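Local coordinates for protein ubiquitin conjugating enzyme (Agrocybe aegerita, PDB 3WE5) that probably acts as an E2 ubiquitin-conjugating enzyme, taking up activated ubiquitin as a thioester and passing it on in the ubiquitin conjugation pathway, at residues A[73-78]-A[90-95]. Numbering follows the deposited sequence.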
loop_
_atom_site.group_PDB
_atom_site.type_symbol
_atom_site.label_atom_id
_atom_site.label_comp_id
_atom_site.label_asym_id
_atom_site.label_seq_id
_atom_site.Cartn_x
_atom_site.Cartn_y
_atom_site.Cartn_z
ATOM N N TYR A 73 12.932 -16.116 -3.292
ATOM C CA TYR A 73 13.368 -14.729 -3.389
ATOM C C TYR A 73 14.609 -14.567 -2.566
ATOM O O TYR A 73 14.762 -15.223 -1.554
ATOM C CB TYR A 73 12.283 -13.788 -2.869
ATOM C CG TYR A 73 11.040 -13.895 -3.702
ATOM C CD1 TYR A 73 10.912 -13.145 -4.854
ATOM C CD2 TYR A 73 10.013 -14.768 -3.351
ATOM C CE1 TYR A 73 9.803 -13.236 -5.638
ATOM C CE2 TYR A 73 8.873 -14.868 -4.148
ATOM C CZ TYR A 73 8.788 -14.095 -5.292
ATOM O OH TYR A 73 7.680 -14.139 -6.125
ATOM N N THR A 74 15.484 -13.658 -2.981
ATOM C CA THR A 74 16.710 -13.432 -2.223
ATOM C C THR A 74 16.508 -12.236 -1.306
ATOM O O THR A 74 16.079 -11.169 -1.751
ATOM C CB THR A 74 17.880 -13.197 -3.186
ATOM O OG1 THR A 74 18.096 -14.403 -3.936
ATOM C CG2 THR A 74 19.150 -12.851 -2.442
ATOM N N LEU A 75 16.817 -12.442 -0.029
ATOM C CA LEU A 75 16.624 -11.432 1.027
ATOM C C LEU A 75 17.986 -11.073 1.608
ATOM O O LEU A 75 18.752 -11.952 2.007
ATOM C CB LEU A 75 15.719 -12.006 2.122
ATOM C CG LEU A 75 15.277 -11.085 3.266
ATOM C CD1 LEU A 75 14.406 -9.946 2.714
ATOM C CD2 LEU A 75 14.504 -11.886 4.338
ATOM N N GLN A 76 18.276 -9.770 1.655
ATOM C CA GLN A 76 19.567 -9.281 2.136
ATOM C C GLN A 76 19.396 -8.591 3.482
ATOM O O GLN A 76 18.439 -7.841 3.666
ATOM C CB GLN A 76 20.112 -8.293 1.102
ATOM C CG GLN A 76 21.443 -7.602 1.449
ATOM C CD GLN A 76 21.757 -6.557 0.378
ATOM O OE1 GLN A 76 22.223 -6.899 -0.700
ATOM N NE2 GLN A 76 21.426 -5.300 0.644
ATOM N N PHE A 77 20.292 -8.906 4.411
ATOM C CA PHE A 77 20.399 -8.223 5.704
ATOM C C PHE A 77 21.692 -7.436 5.715
ATOM O O PHE A 77 22.745 -7.992 5.424
ATOM C CB PHE A 77 20.466 -9.241 6.834
ATOM C CG PHE A 77 19.159 -9.903 7.105
ATOM C CD1 PHE A 77 18.665 -10.850 6.237
ATOM C CD2 PHE A 77 18.422 -9.570 8.237
ATOM C CE1 PHE A 77 17.416 -11.463 6.494
ATOM C CE2 PHE A 77 17.224 -10.157 8.491
ATOM C CZ PHE A 77 16.701 -11.094 7.616
ATOM N N ARG A 78 21.621 -6.160 6.077
ATOM C CA ARG A 78 22.841 -5.395 6.374
ATOM C C ARG A 78 22.840 -4.941 7.825
ATOM O O ARG A 78 21.804 -4.469 8.327
ATOM C CB ARG A 78 22.956 -4.194 5.422
ATOM C CG ARG A 78 23.442 -4.576 4.039
ATOM C CD ARG A 78 23.688 -3.356 3.164
ATOM N NE ARG A 78 22.434 -2.785 2.698
ATOM C CZ ARG A 78 22.343 -1.656 2.005
ATOM N NH1 ARG A 78 23.439 -0.955 1.726
ATOM N NH2 ARG A 78 21.160 -1.222 1.603
ATOM N N VAL A 90 16.957 -4.419 5.863
ATOM C CA VAL A 90 16.528 -5.647 5.190
ATOM C C VAL A 90 15.768 -5.333 3.901
ATOM O O VAL A 90 14.842 -4.512 3.893
ATOM C CB VAL A 90 15.620 -6.461 6.143
ATOM C CG1 VAL A 90 15.199 -7.782 5.476
ATOM C CG2 VAL A 90 16.327 -6.757 7.443
ATOM N N GLN A 91 16.156 -5.978 2.798
ATOM C CA GLN A 91 15.503 -5.751 1.521
ATOM C C GLN A 91 15.622 -6.992 0.638
ATOM O O GLN A 91 16.582 -7.781 0.761
ATOM C CB GLN A 91 16.112 -4.530 0.822
ATOM C CG GLN A 91 17.576 -4.711 0.467
ATOM C CD GLN A 91 18.335 -3.390 0.472
ATOM O OE1 GLN A 91 18.925 -3.003 1.484
ATOM N NE2 GLN A 91 18.325 -2.696 -0.659
ATOM N N PHE A 92 14.631 -7.178 -0.228
ATOM C CA PHE A 92 14.742 -8.192 -1.263
ATOM C C PHE A 92 15.719 -7.657 -2.298
ATOM O O PHE A 92 15.726 -6.446 -2.599
ATOM C CB PHE A 92 13.373 -8.509 -1.879
ATOM C CG PHE A 92 12.472 -9.303 -0.960
ATOM C CD1 PHE A 92 12.650 -10.675 -0.805
ATOM C CD2 PHE A 92 11.481 -8.672 -0.212
ATOM C CE1 PHE A 92 11.828 -11.425 0.067
ATOM C CE2 PHE A 92 10.645 -9.414 0.649
ATOM C CZ PHE A 92 10.816 -10.787 0.792
ATOM N N VAL A 93 16.543 -8.560 -2.816
ATOM C CA VAL A 93 17.539 -8.243 -3.837
ATOM C C VAL A 93 16.902 -8.144 -5.221
ATOM O O VAL A 93 16.091 -8.994 -5.629
ATOM C CB VAL A 93 18.685 -9.258 -3.817
ATOM C CG1 VAL A 93 19.679 -9.007 -4.968
ATOM C CG2 VAL A 93 19.414 -9.179 -2.499
ATOM N N VAL A 94 17.239 -7.077 -5.935
ATOM C CA VAL A 94 16.664 -6.887 -7.266
ATOM C C VAL A 94 17.740 -6.703 -8.322
ATOM O O VAL A 94 17.467 -6.167 -9.410
ATOM C CB VAL A 94 15.653 -5.721 -7.308
ATOM C CG1 VAL A 94 14.451 -6.041 -6.445
ATOM C CG2 VAL A 94 16.304 -4.405 -6.857
ATOM N N THR A 95 18.954 -7.140 -8.001
ATOM C CA THR A 95 20.060 -7.093 -8.958
ATOM C C THR A 95 20.106 -8.355 -9.805
ATOM O O THR A 95 19.527 -9.384 -9.446
ATOM C CB THR A 95 21.421 -6.925 -8.259
ATOM O OG1 THR A 95 21.568 -7.928 -7.247
ATOM C CG2 THR A 95 21.530 -5.551 -7.609
HETATM O O HOH W 1 20.014 -4.462 3.194
#
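Gln76 and Gln91 pair their backbones twice, Gln76 N to Gln91 O (2.8 Å) and Gln91 N back to Gln76 O (3.1 Å), and Val93 N continues the ladder to Thr74 O. On the face carrying Gln76 and Gln91, polar groups gather round one oxygen. Arg78 NH2 donates to Gln91 OE1 (2.9 Å) from slightly outside the amide plane, the guanidinium and amide planes standing 54° apart. A water gives a hydrogen to the same OE1 while accepting from Gln76 NE2 and Arg78 NE, the latter at the guanidinium edge. Gln91 reaches this spot because its CG sits between backbone N and carbonyl carbon (chi1 64°), with the chain extended beyond. Replacing Gln91 by alanine would remove OE1, and the water and Arg78 NH2 would probably lose their shared acceptor, leaving the guanidinium to rely more on its salt bridge with Asp159. Past the glutamines, Val93 CG2 touches Thr74 CG2 (3.7 Å) and Gln76 CB.

The opposite face is apolar. Leu75 CD1 rests over the centre of the Phe92 ring, 3.9 Å from its centroid, and also meets Val90 CG1 (3.6 Å). Val90 CG1 in turn makes a CH-pi contact over one face of the Phe77 ring, offset toward the rim, while Val90 CG2 packs on Phe77 CD2.

Further out, Asp159 pairs with Arg78 NH1, strand 55-61 flanks 73-78, and helix 127-140 covers Leu75 and Phe77. The pair illustrates how a hairpin divides its faces, one apolar toward a helix, the other bonded through side chains and water. It closes the four-stranded antiparallel meander, packed against helix 127-140, that is the sheet of the UBC fold of E2 enzymes.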